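PDB 4ZNM: C-domain type II peptide synthetase from Streptomyces globisporus, which is a free-standing (type II) condensation-domain protein of a peptide synthetase, with the two-lobed fold of the CoA-dependent acyltransferase clan. Local coordinates for residues D38-V49 / L121-R132; P239-F247 / R396-P407. One frame throughout, in Å; residues are numbered along the deposited sequence.

Overall arrangement
The two contacts lie side by side, partly buried, in the condensation domain, their centres about 12 Å apart. Contact 1 packs residues 38-49 against the end of helix 110-125 and the chain after it; contact 2 runs loop 396-407 along edge strand 242-249. Glu125 of contact 1 joins them: its OE2 takes salt bridges from Arg246 NH2 (2.9 Å) and Arg396 NH2, and its OE1 accepts from Ser404 N. A backbone bond of 2.8 Å between Met45 O and Asp405 N is a further tie, as is Asn122 OD1 with Arg396 NH2. The sodium ion belongs to contact 1 alone, where Ser130 O binds it at 2.5 Å.

Contact 1. Residues D38-V49 / L121-R132; sequences DVGPFGPMYHIV and LNEVESTGLSVR. With NA (sodium ion), chain C.
His47 points its ring edge at the C-terminal end of helix 110-125 and the residues just after it, meeting two carbonyl oxygens. NE2 donates to Thr127 O at 2.9 Å, almost in line with that C=O though tilted from the ring plane, and CE1 lies 3.1 Å from Glu125 O. CG is wedged between the backbone N and the carbonyl carbon (chi1 47°), which folds the ring back over Met45 O, on one of its faces. ND1 is taken by Ser404 OG; both ring nitrogens thus have partners, which should limit rotation of the ring.

The selenomethionine at Met45, bent at chi2 and chi3, curls its SE to 3.5 Å from Thr127 O. Beside it Leu129 N uses a lone pair of Pro44 O in the carbonyl plane (2.7 Å). Arg132 grips Asp38 end-on: NH2 to OD1 is nearly straight, whereas NH1 reaches OD2 from above the carboxylate plane, the two flat groups being turned 39° apart. Two waters on Phe42 O extend the link to Arg132 NH2 and Val131 N. At the other end Val49 CG2 touches Leu121 CD1 at 3.5 Å, and its CG1 rests on Glu125.

Ser130 gives O and OG to the sodium ion; a water and the backbone oxygens of Glu133 and Pro135 complete the site. Strand 47-49 runs antiparallel to the helix segment 121-125; strand 148-156 packs Ile154 on His47 and Val49, and Val152 on Val124, while helix 22-28 packs on Phe42 and Tyr46.

Contact 2. Residues P239-F247 / R396-P407; sequences PKGTAWQRF and RQLSQAEGSDIP
The guanidinium of Arg246 is sandwiched: Arg396 stacks on one face, centres 3.3 Å apart and planes 25° from parallel, and Trp244 CB lies against the opposite face, offset toward the rim. At its edge, exactly in plane, Leu398 O accepts from NE at 3.2 Å. Glu125 OE2 forms a salt bridge with the NH2 of each arginine, which probably offsets much of their mutual charge and lets them lie so close; Asn122 OD1 is a further partner of Arg396.

Trp244 uses its edge for one bond: NE1 donates in the ring plane to a lone pair of Ser404 O (2.9 Å). Separately, its CZ2 makes an apolar contact with Ile406 CG1 at 3.8 Å. Its CG stands anti to the carbonyl carbon (chi1 -65°), swinging the indole over toward the loop. Thr242 OG1 accepts from Ile406 N, farther along the loop, at 3.0 Å in a nearly straight bond of 176°, and CG2 packs on Ile406 CG1. Lys240, kinked twice along its chain, brings NZ to three oxygens: it meets Asp405 OD1 on the syn side (a salt bridge, 2.8 Å), but sits well above the carbonyl planes of Ile406 and Pro407, off the lone pairs of both oxygens. A water joins Asp405 OD1 to Thr242 OG1.

Along the backbone, Trp244 and Gln400 form a single antiparallel hydrogen-bonded pair, and Gly403 N donates to Thr242 O. Strand 242-249 is the outermost of its five-stranded sheet, with strand 422-429 beside it, and the loop lines its other margin. That loop leads from strand 388-392 of the six-stranded sheet back to strand 410-416, consistent with the crossover between the two lobes of condensation domains.

Contact 1. Residues D38-V49 / L121-R132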
loop_
_atom_site.group_PDB
_atom_site.type_symbol
_atom_site.label_atom_id
_atom_site.label_comp_id
_atom_site.label_asym_id
_atom_site.label_seq_id
_atom_site.Cartn_x
_atom_site.Cartn_y
_atom_site.Cartn_z
ATOM N N ASP A 38 6.044 -3.231 -21.453
ATOM C CA ASP A 38 6.118 -4.047 -20.255
ATOM C C ASP A 38 5.751 -3.162 -19.054
ATOM O O ASP A 38 6.624 -2.712 -18.315
ATOM C CB ASP A 38 7.518 -4.664 -20.124
ATOM C CG ASP A 38 7.574 -5.797 -19.110
ATOM O OD1 ASP A 38 6.500 -6.260 -18.629
ATOM O OD2 ASP A 38 8.706 -6.240 -18.823
ATOM N N VAL A 39 4.454 -2.919 -18.875
ATOM C CA VAL A 39 3.973 -1.988 -17.860
ATOM C C VAL A 39 2.831 -2.590 -17.038
ATOM O O VAL A 39 2.410 -3.728 -17.249
ATOM C CB VAL A 39 3.528 -0.660 -18.491
ATOM C CG1 VAL A 39 4.626 -0.078 -19.262
ATOM C CG2 VAL A 39 2.366 -0.860 -19.401
ATOM N N GLY A 40 2.366 -1.819 -16.069
ATOM C CA GLY A 40 1.256 -2.217 -15.230
ATOM C C GLY A 40 1.642 -3.232 -14.173
ATOM O O GLY A 40 2.820 -3.473 -13.917
ATOM N N PRO A 41 0.647 -3.873 -13.576
ATOM C CA PRO A 41 0.860 -4.732 -12.405
ATOM C C PRO A 41 1.703 -5.981 -12.642
ATOM O O PRO A 41 2.218 -6.498 -11.661
ATOM C CB PRO A 41 -0.558 -5.122 -11.984
ATOM C CG PRO A 41 -1.438 -4.790 -13.150
ATOM C CD PRO A 41 -0.778 -3.697 -13.909
ATOM N N PHE A 42 1.858 -6.446 -13.889
ATOM C CA PHE A 42 2.721 -7.579 -14.138
ATOM C C PHE A 42 4.027 -7.132 -14.800
ATOM O O PHE A 42 4.821 -7.939 -15.275
ATOM C CB PHE A 42 1.955 -8.632 -14.961
ATOM C CG PHE A 42 0.736 -9.092 -14.251
ATOM C CD1 PHE A 42 0.828 -10.071 -13.284
ATOM C CD2 PHE A 42 -0.485 -8.468 -14.466
ATOM C CE1 PHE A 42 -0.278 -10.465 -12.557
ATOM C CE2 PHE A 42 -1.621 -8.865 -13.758
ATOM C CZ PHE A 42 -1.521 -9.859 -12.799
ATOM N N GLY A 43 4.244 -5.823 -14.813
ATOM C CA GLY A 43 5.502 -5.277 -15.263
ATOM C C GLY A 43 6.478 -5.063 -14.102
ATOM O O GLY A 43 6.136 -5.228 -12.923
ATOM N N PRO A 44 7.695 -4.643 -14.426
ATOM C CA PRO A 44 8.817 -4.575 -13.474
ATOM C C PRO A 44 8.770 -3.356 -12.571
ATOM O O PRO A 44 9.625 -3.287 -11.702
ATOM C CB PRO A 44 10.047 -4.517 -14.377
ATOM C CG PRO A 44 9.554 -3.849 -15.638
ATOM C CD PRO A 44 8.088 -4.258 -15.795
HETATM N N MSE A 45 7.827 -2.428 -12.754
HETATM C CA MSE A 45 7.738 -1.297 -11.827
HETATM C C MSE A 45 6.634 -1.481 -10.783
HETATM O O MSE A 45 6.415 -0.606 -9.922
HETATM C CB MSE A 45 7.536 0.021 -12.599
HETATM C CG MSE A 45 8.663 0.385 -13.539
HETATM SE SE MSE A 45 10.411 0.616 -12.558
HETATM C CE MSE A 45 9.963 2.276 -11.610
ATOM N N TYR A 46 5.919 -2.597 -10.822
ATOM C CA TYR A 46 4.833 -2.772 -9.852
ATOM C C TYR A 46 5.419 -3.473 -8.631
ATOM O O TYR A 46 5.298 -4.692 -8.436
ATOM C CB TYR A 46 3.649 -3.549 -10.450
ATOM C CG TYR A 46 2.483 -3.600 -9.540
ATOM C CD1 TYR A 46 1.718 -2.460 -9.301
ATOM C CD2 TYR A 46 2.130 -4.776 -8.910
ATOM C CE1 TYR A 46 0.620 -2.489 -8.473
ATOM C CE2 TYR A 46 1.036 -4.810 -8.047
ATOM C CZ TYR A 46 0.288 -3.667 -7.850
ATOM O OH TYR A 46 -0.789 -3.678 -6.992
ATOM N N HIS A 47 6.130 -2.674 -7.833
ATOM C CA HIS A 47 6.828 -3.179 -6.677
ATOM C C HIS A 47 6.517 -2.343 -5.448
ATOM O O HIS A 47 5.822 -1.330 -5.521
ATOM C CB HIS A 47 8.350 -3.230 -6.923
ATOM C CG HIS A 47 8.923 -1.988 -7.526
ATOM N ND1 HIS A 47 8.712 -0.732 -6.994
ATOM C CD2 HIS A 47 9.708 -1.814 -8.618
ATOM C CE1 HIS A 47 9.350 0.163 -7.732
ATOM N NE2 HIS A 47 9.974 -0.468 -8.713
ATOM N N ILE A 48 6.981 -2.830 -4.308
ATOM C CA ILE A 48 6.802 -2.125 -3.054
ATOM C C ILE A 48 8.186 -2.054 -2.412
ATOM O O ILE A 48 8.932 -3.038 -2.450
ATOM C CB ILE A 48 5.744 -2.842 -2.149
ATOM C CG1 ILE A 48 5.593 -2.147 -0.803
ATOM C CG2 ILE A 48 6.152 -4.302 -1.917
ATOM C CD1 ILE A 48 4.389 -2.741 0.039
ATOM N N VAL A 49 8.536 -0.899 -1.848
ATOM C CA VAL A 49 9.873 -0.701 -1.275
ATOM C C VAL A 49 9.703 -0.287 0.157
ATOM O O VAL A 49 8.742 0.366 0.501
ATOM C CB VAL A 49 10.706 0.367 -2.021
ATOM C CG1 VAL A 49 10.808 0.041 -3.472
ATOM C CG2 VAL A 49 10.066 1.748 -1.817
ATOM N N LEU A 121 16.542 5.100 -0.793
ATOM C CA LEU A 121 15.202 4.507 -0.942
ATOM C C LEU A 121 14.595 4.886 -2.316
ATOM O O LEU A 121 14.094 4.034 -3.070
ATOM C CB LEU A 121 14.311 4.951 0.226
ATOM C CG LEU A 121 12.851 4.511 0.202
ATOM C CD1 LEU A 121 12.733 3.011 0.072
ATOM C CD2 LEU A 121 12.127 4.978 1.444
ATOM N N ASN A 122 14.681 6.158 -2.669
ATOM C CA ASN A 122 14.049 6.628 -3.890
ATOM C C ASN A 122 14.716 6.052 -5.109
ATOM O O ASN A 122 14.052 5.723 -6.094
ATOM C CB ASN A 122 14.111 8.147 -3.980
ATOM C CG ASN A 122 12.871 8.800 -3.442
ATOM O OD1 ASN A 122 12.151 8.211 -2.638
ATOM N ND2 ASN A 122 12.610 10.012 -3.881
ATOM N N GLU A 123 16.039 5.945 -5.046
ATOM C CA GLU A 123 16.787 5.409 -6.177
ATOM C C GLU A 123 16.389 3.959 -6.386
ATOM O O GLU A 123 16.138 3.538 -7.508
ATOM C CB GLU A 123 18.306 5.515 -5.956
ATOM C CG GLU A 123 19.076 4.974 -7.152
ATOM C CD GLU A 123 20.545 4.795 -6.874
ATOM O OE1 GLU A 123 21.071 5.496 -5.984
ATOM O OE2 GLU A 123 21.173 3.953 -7.552
ATOM N N VAL A 124 16.313 3.183 -5.313
ATOM C CA VAL A 124 15.925 1.777 -5.455
ATOM C C VAL A 124 14.512 1.703 -6.043
ATOM O O VAL A 124 14.271 0.933 -6.946
ATOM C CB VAL A 124 16.016 1.019 -4.116
ATOM C CG1 VAL A 124 15.326 -0.344 -4.205
ATOM C CG2 VAL A 124 17.467 0.872 -3.720
ATOM N N GLU A 125 13.605 2.565 -5.590
ATOM C CA GLU A 125 12.231 2.575 -6.116
ATOM C C GLU A 125 12.172 2.902 -7.602
ATOM O O GLU A 125 11.228 2.521 -8.276
ATOM C CB GLU A 125 11.357 3.588 -5.352
ATOM C CG GLU A 125 9.897 3.508 -5.699
ATOM C CD GLU A 125 9.055 4.625 -5.057
ATOM O OE1 GLU A 125 7.861 4.780 -5.463
ATOM O OE2 GLU A 125 9.586 5.338 -4.171
ATOM N N SER A 126 13.146 3.646 -8.115
ATOM C CA SER A 126 13.160 3.908 -9.548
ATOM C C SER A 126 13.723 2.759 -10.386
ATOM O O SER A 126 13.687 2.843 -11.602
ATOM C CB SER A 126 13.951 5.164 -9.871
ATOM O OG SER A 126 15.335 4.896 -9.701
ATOM N N THR A 127 14.186 1.683 -9.766
ATOM C CA THR A 127 14.673 0.545 -10.525
ATOM C C THR A 127 13.564 -0.494 -10.696
ATOM O O THR A 127 12.549 -0.449 -10.006
ATOM C CB THR A 127 15.890 -0.108 -9.863
ATOM O OG1 THR A 127 15.508 -0.741 -8.629
ATOM C CG2 THR A 127 16.961 0.935 -9.615
ATOM N N GLY A 128 13.750 -1.409 -11.647
ATOM C CA GLY A 128 12.728 -2.399 -11.975
ATOM C C GLY A 128 12.983 -3.748 -11.348
ATOM O O GLY A 128 14.095 -4.057 -10.920
ATOM N N LEU A 129 11.925 -4.545 -11.258
ATOM C CA LEU A 129 12.023 -5.873 -10.658
ATOM C C LEU A 129 10.930 -6.741 -11.296
ATOM O O LEU A 129 9.767 -6.573 -10.997
ATOM C CB LEU A 129 11.863 -5.767 -9.144
ATOM C CG LEU A 129 11.841 -7.063 -8.337
ATOM C CD1 LEU A 129 13.092 -7.846 -8.590
ATOM C CD2 LEU A 129 11.719 -6.777 -6.843
ATOM N N SER A 130 11.330 -7.637 -12.184
ATOM C CA SER A 130 10.402 -8.474 -12.941
ATOM C C SER A 130 9.614 -9.416 -12.048
ATOM O O SER A 130 10.077 -9.784 -10.960
ATOM C CB SER A 130 11.170 -9.291 -13.967
ATOM O OG SER A 130 11.905 -10.306 -13.316
ATOM N N VAL A 131 8.415 -9.790 -12.501
ATOM C CA VAL A 131 7.658 -10.863 -11.844
ATOM C C VAL A 131 7.846 -12.190 -12.609
ATOM O O VAL A 131 7.511 -13.275 -12.135
ATOM C CB VAL A 131 6.154 -10.493 -11.736
ATOM C CG1 VAL A 131 5.491 -10.583 -13.098
ATOM C CG2 VAL A 131 5.500 -11.387 -10.686
ATOM N N ARG A 132 8.373 -12.092 -13.815
ATOM C CA ARG A 132 8.409 -13.245 -14.725
ATOM C C ARG A 132 9.548 -14.204 -14.393
ATOM O O ARG A 132 9.552 -15.354 -14.836
ATOM C CB ARG A 132 8.513 -12.772 -16.181
ATOM C CG ARG A 132 7.200 -12.128 -16.635
ATOM C CD ARG A 132 7.063 -12.007 -18.169
ATOM N NE ARG A 132 8.101 -11.116 -18.690
ATOM C CZ ARG A 132 7.985 -9.792 -18.774
ATOM N NH1 ARG A 132 8.983 -9.067 -19.262
ATOM N NH2 ARG A 132 6.870 -9.184 -18.380
HETATM NA NA NA C . 12.352 -10.803 -10.929
HETATM O O HOH W 1 4.544 -9.965 -17.027
HETATM O O HOH W 2 7.585 -8.292 -14.838
HETATM O O HOH W 3 14.127 -9.591 -11.596
#

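Contact 2. Residues P239-F247 / R396-P407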
loop_
_atom_site.group_PDB
_atom_site.type_symbol
_atom_site.label_atom_id
_atom_site.label_comp_id
_atom_site.label_asym_id
_atom_site.label_seq_id
_atom_site.Cartn_x
_atom_site.Cartn_y
_atom_site.Cartn_z
ATOM N N PRO A 239 3.718 7.589 -22.566
ATOM C CA PRO A 239 4.304 6.452 -21.841
ATOM C C PRO A 239 3.908 6.410 -20.367
ATOM O O PRO A 239 3.866 7.430 -19.691
ATOM C CB PRO A 239 5.812 6.686 -21.996
ATOM C CG PRO A 239 5.959 8.140 -22.309
ATOM C CD PRO A 239 4.753 8.471 -23.130
ATOM N N LYS A 240 3.628 5.207 -19.886
ATOM C CA LYS A 240 3.273 4.972 -18.506
ATOM C C LYS A 240 4.386 5.371 -17.531
ATOM O O LYS A 240 5.546 4.977 -17.675
ATOM C CB LYS A 240 2.949 3.499 -18.322
ATOM C CG LYS A 240 2.472 3.101 -16.926
ATOM C CD LYS A 240 1.109 3.721 -16.599
ATOM C CE LYS A 240 0.713 3.461 -15.125
ATOM N NZ LYS A 240 0.487 2.021 -14.861
ATOM N N GLY A 241 4.002 6.075 -16.486
ATOM C CA GLY A 241 4.878 6.326 -15.366
ATOM C C GLY A 241 4.052 6.726 -14.165
ATOM O O GLY A 241 2.926 7.194 -14.319
ATOM N N THR A 242 4.595 6.516 -12.975
ATOM C CA THR A 242 3.931 6.945 -11.762
ATOM C C THR A 242 4.892 7.782 -10.922
ATOM O O THR A 242 6.016 7.367 -10.651
ATOM C CB THR A 242 3.438 5.752 -10.960
ATOM O OG1 THR A 242 2.567 4.950 -11.779
ATOM C CG2 THR A 242 2.714 6.181 -9.729
ATOM N N ALA A 243 4.417 8.952 -10.512
ATOM C CA ALA A 243 5.166 9.832 -9.638
ATOM C C ALA A 243 4.480 9.842 -8.290
ATOM O O ALA A 243 3.306 9.501 -8.178
ATOM C CB ALA A 243 5.248 11.220 -10.203
ATOM N N TRP A 244 5.228 10.237 -7.276
ATOM C CA TRP A 244 4.775 10.225 -5.910
ATOM C C TRP A 244 5.177 11.532 -5.248
ATOM O O TRP A 244 6.322 11.996 -5.410
ATOM C CB TRP A 244 5.373 9.046 -5.148
ATOM C CG TRP A 244 4.927 7.721 -5.643
ATOM C CD1 TRP A 244 5.485 6.972 -6.654
ATOM C CD2 TRP A 244 3.809 6.962 -5.157
ATOM N NE1 TRP A 244 4.785 5.795 -6.802
ATOM C CE2 TRP A 244 3.755 5.773 -5.908
ATOM C CE3 TRP A 244 2.850 7.179 -4.166
ATOM C CZ2 TRP A 244 2.807 4.816 -5.681
ATOM C CZ3 TRP A 244 1.909 6.223 -3.959
ATOM C CH2 TRP A 244 1.886 5.055 -4.712
ATOM N N GLN A 245 4.226 12.146 -4.543
ATOM C CA GLN A 245 4.514 13.306 -3.693
ATOM C C GLN A 245 4.310 12.890 -2.253
ATOM O O GLN A 245 3.291 12.299 -1.909
ATOM C CB GLN A 245 3.632 14.499 -4.068
ATOM C CG GLN A 245 4.051 15.089 -5.437
ATOM C CD GLN A 245 3.254 16.306 -5.856
ATOM O OE1 GLN A 245 2.826 17.107 -5.016
ATOM N NE2 GLN A 245 3.044 16.450 -7.177
ATOM N N ARG A 246 5.293 13.196 -1.416
ATOM C CA ARG A 246 5.306 12.734 -0.026
ATOM C C ARG A 246 4.867 13.859 0.858
ATOM O O ARG A 246 5.140 14.999 0.551
ATOM C CB ARG A 246 6.696 12.305 0.402
ATOM C CG ARG A 246 7.457 11.594 -0.650
ATOM C CD ARG A 246 7.034 10.166 -0.767
ATOM N NE ARG A 246 7.902 9.528 -1.749
ATOM C CZ ARG A 246 7.663 8.353 -2.304
ATOM N NH1 ARG A 246 6.572 7.675 -1.981
ATOM N NH2 ARG A 246 8.514 7.881 -3.186
ATOM N N PHE A 247 4.175 13.549 1.935
ATOM C CA PHE A 247 3.789 14.574 2.892
ATOM C C PHE A 247 3.692 13.970 4.280
ATOM O O PHE A 247 3.732 12.745 4.453
ATOM C CB PHE A 247 2.461 15.225 2.494
ATOM C CG PHE A 247 1.301 14.295 2.530
ATOM C CD1 PHE A 247 0.988 13.533 1.430
ATOM C CD2 PHE A 247 0.510 14.188 3.665
ATOM C CE1 PHE A 247 -0.100 12.666 1.442
ATOM C CE2 PHE A 247 -0.602 13.327 3.675
ATOM C CZ PHE A 247 -0.891 12.566 2.565
ATOM N N ARG A 396 8.941 10.246 4.835
ATOM C CA ARG A 396 9.583 10.530 3.568
ATOM C C ARG A 396 9.173 11.933 3.168
ATOM O O ARG A 396 8.046 12.336 3.387
ATOM C CB ARG A 396 9.175 9.511 2.493
ATOM C CG ARG A 396 9.664 8.082 2.728
ATOM C CD ARG A 396 9.218 7.117 1.650
ATOM N NE ARG A 396 9.996 7.217 0.411
ATOM C CZ ARG A 396 9.807 6.421 -0.645
ATOM N NH1 ARG A 396 8.879 5.483 -0.606
ATOM N NH2 ARG A 396 10.548 6.545 -1.741
ATOM N N GLN A 397 10.091 12.676 2.576
ATOM C CA GLN A 397 9.816 14.052 2.211
ATOM C C GLN A 397 10.170 14.245 0.740
ATOM O O GLN A 397 9.623 15.106 0.051
ATOM C CB GLN A 397 10.599 14.986 3.148
ATOM C CG GLN A 397 10.148 14.813 4.617
ATOM C CD GLN A 397 11.179 15.246 5.642
ATOM O OE1 GLN A 397 11.730 16.344 5.564
ATOM N NE2 GLN A 397 11.435 14.380 6.623
ATOM N N LEU A 398 11.036 13.367 0.252
ATOM C CA LEU A 398 11.564 13.452 -1.090
ATOM C C LEU A 398 10.570 12.873 -2.070
ATOM O O LEU A 398 10.270 11.684 -2.024
ATOM C CB LEU A 398 12.884 12.681 -1.178
ATOM C CG LEU A 398 14.046 13.232 -1.985
ATOM C CD1 LEU A 398 14.293 14.699 -1.727
ATOM C CD2 LEU A 398 15.272 12.438 -1.609
ATOM N N SER A 399 10.094 13.698 -2.978
ATOM C CA SER A 399 9.206 13.210 -4.014
ATOM C C SER A 399 9.973 12.400 -5.087
ATOM O O SER A 399 11.216 12.400 -5.165
ATOM C CB SER A 399 8.444 14.379 -4.638
ATOM O OG SER A 399 9.275 15.109 -5.516
ATOM N N GLN A 400 9.202 11.674 -5.882
ATOM C CA GLN A 400 9.729 10.676 -6.798
ATOM C C GLN A 400 9.077 10.912 -8.143
ATOM O O GLN A 400 7.846 10.849 -8.255
ATOM C CB GLN A 400 9.433 9.254 -6.294
ATOM C CG GLN A 400 9.501 8.151 -7.347
ATOM C CD GLN A 400 10.913 7.767 -7.639
ATOM O OE1 GLN A 400 11.503 8.160 -8.666
ATOM N NE2 GLN A 400 11.490 7.022 -6.717
ATOM N N ALA A 401 9.898 11.171 -9.159
ATOM C CA ALA A 401 9.387 11.450 -10.493
ATOM C C ALA A 401 8.901 10.180 -11.199
ATOM O O ALA A 401 8.000 10.240 -12.011
ATOM C CB ALA A 401 10.444 12.127 -11.316
ATOM N N GLU A 402 9.499 9.034 -10.875
ATOM C CA GLU A 402 9.194 7.779 -11.552
ATOM C C GLU A 402 9.471 6.587 -10.655
ATOM O O GLU A 402 10.609 6.126 -10.565
ATOM C CB GLU A 402 10.009 7.636 -12.841
ATOM C CG GLU A 402 9.555 6.440 -13.695
ATOM C CD GLU A 402 9.822 6.618 -15.192
ATOM O OE1 GLU A 402 10.908 7.153 -15.539
ATOM O OE2 GLU A 402 8.944 6.218 -16.017
ATOM N N GLY A 403 8.421 6.088 -10.002
ATOM C CA GLY A 403 8.566 5.104 -8.948
ATOM C C GLY A 403 7.639 3.938 -9.071
ATOM O O GLY A 403 7.240 3.561 -10.188
ATOM N N SER A 404 7.260 3.380 -7.921
ATOM C CA SER A 404 6.369 2.218 -7.911
ATOM C C SER A 404 5.093 2.509 -8.703
ATOM O O SER A 404 4.504 3.586 -8.615
ATOM C CB SER A 404 6.005 1.798 -6.498
ATOM O OG SER A 404 7.158 1.509 -5.702
ATOM N N ASP A 405 4.697 1.543 -9.501
ATOM C CA ASP A 405 3.611 1.724 -10.462
ATOM C C ASP A 405 2.225 1.728 -9.794
ATOM O O ASP A 405 1.934 0.923 -8.909
ATOM C CB ASP A 405 3.738 0.609 -11.517
ATOM C CG ASP A 405 2.638 0.632 -12.564
ATOM O OD1 ASP A 405 2.855 1.253 -13.639
ATOM O OD2 ASP A 405 1.580 -0.001 -12.326
ATOM N N ILE A 406 1.379 2.655 -10.208
ATOM C CA ILE A 406 -0.060 2.591 -9.972
ATOM C C ILE A 406 -0.719 2.175 -11.291
ATOM O O ILE A 406 -0.638 2.920 -12.263
ATOM C CB ILE A 406 -0.631 3.930 -9.485
ATOM C CG1 ILE A 406 -0.089 4.277 -8.116
ATOM C CG2 ILE A 406 -2.202 3.864 -9.399
ATOM C CD1 ILE A 406 -0.456 5.699 -7.685
ATOM N N PRO A 407 -1.356 0.984 -11.330
ATOM C CA PRO A 407 -1.829 0.431 -12.603
ATOM C C PRO A 407 -2.663 1.420 -13.414
ATOM O O PRO A 407 -2.421 1.574 -14.630
ATOM C CB PRO A 407 -2.673 -0.788 -12.168
ATOM C CG PRO A 407 -1.986 -1.241 -10.913
ATOM C CD PRO A 407 -1.558 0.031 -10.224
HETATM O O HOH W 4 6.660 4.329 -12.743
HETATM O O HOH W 5 4.135 3.507 -13.585
#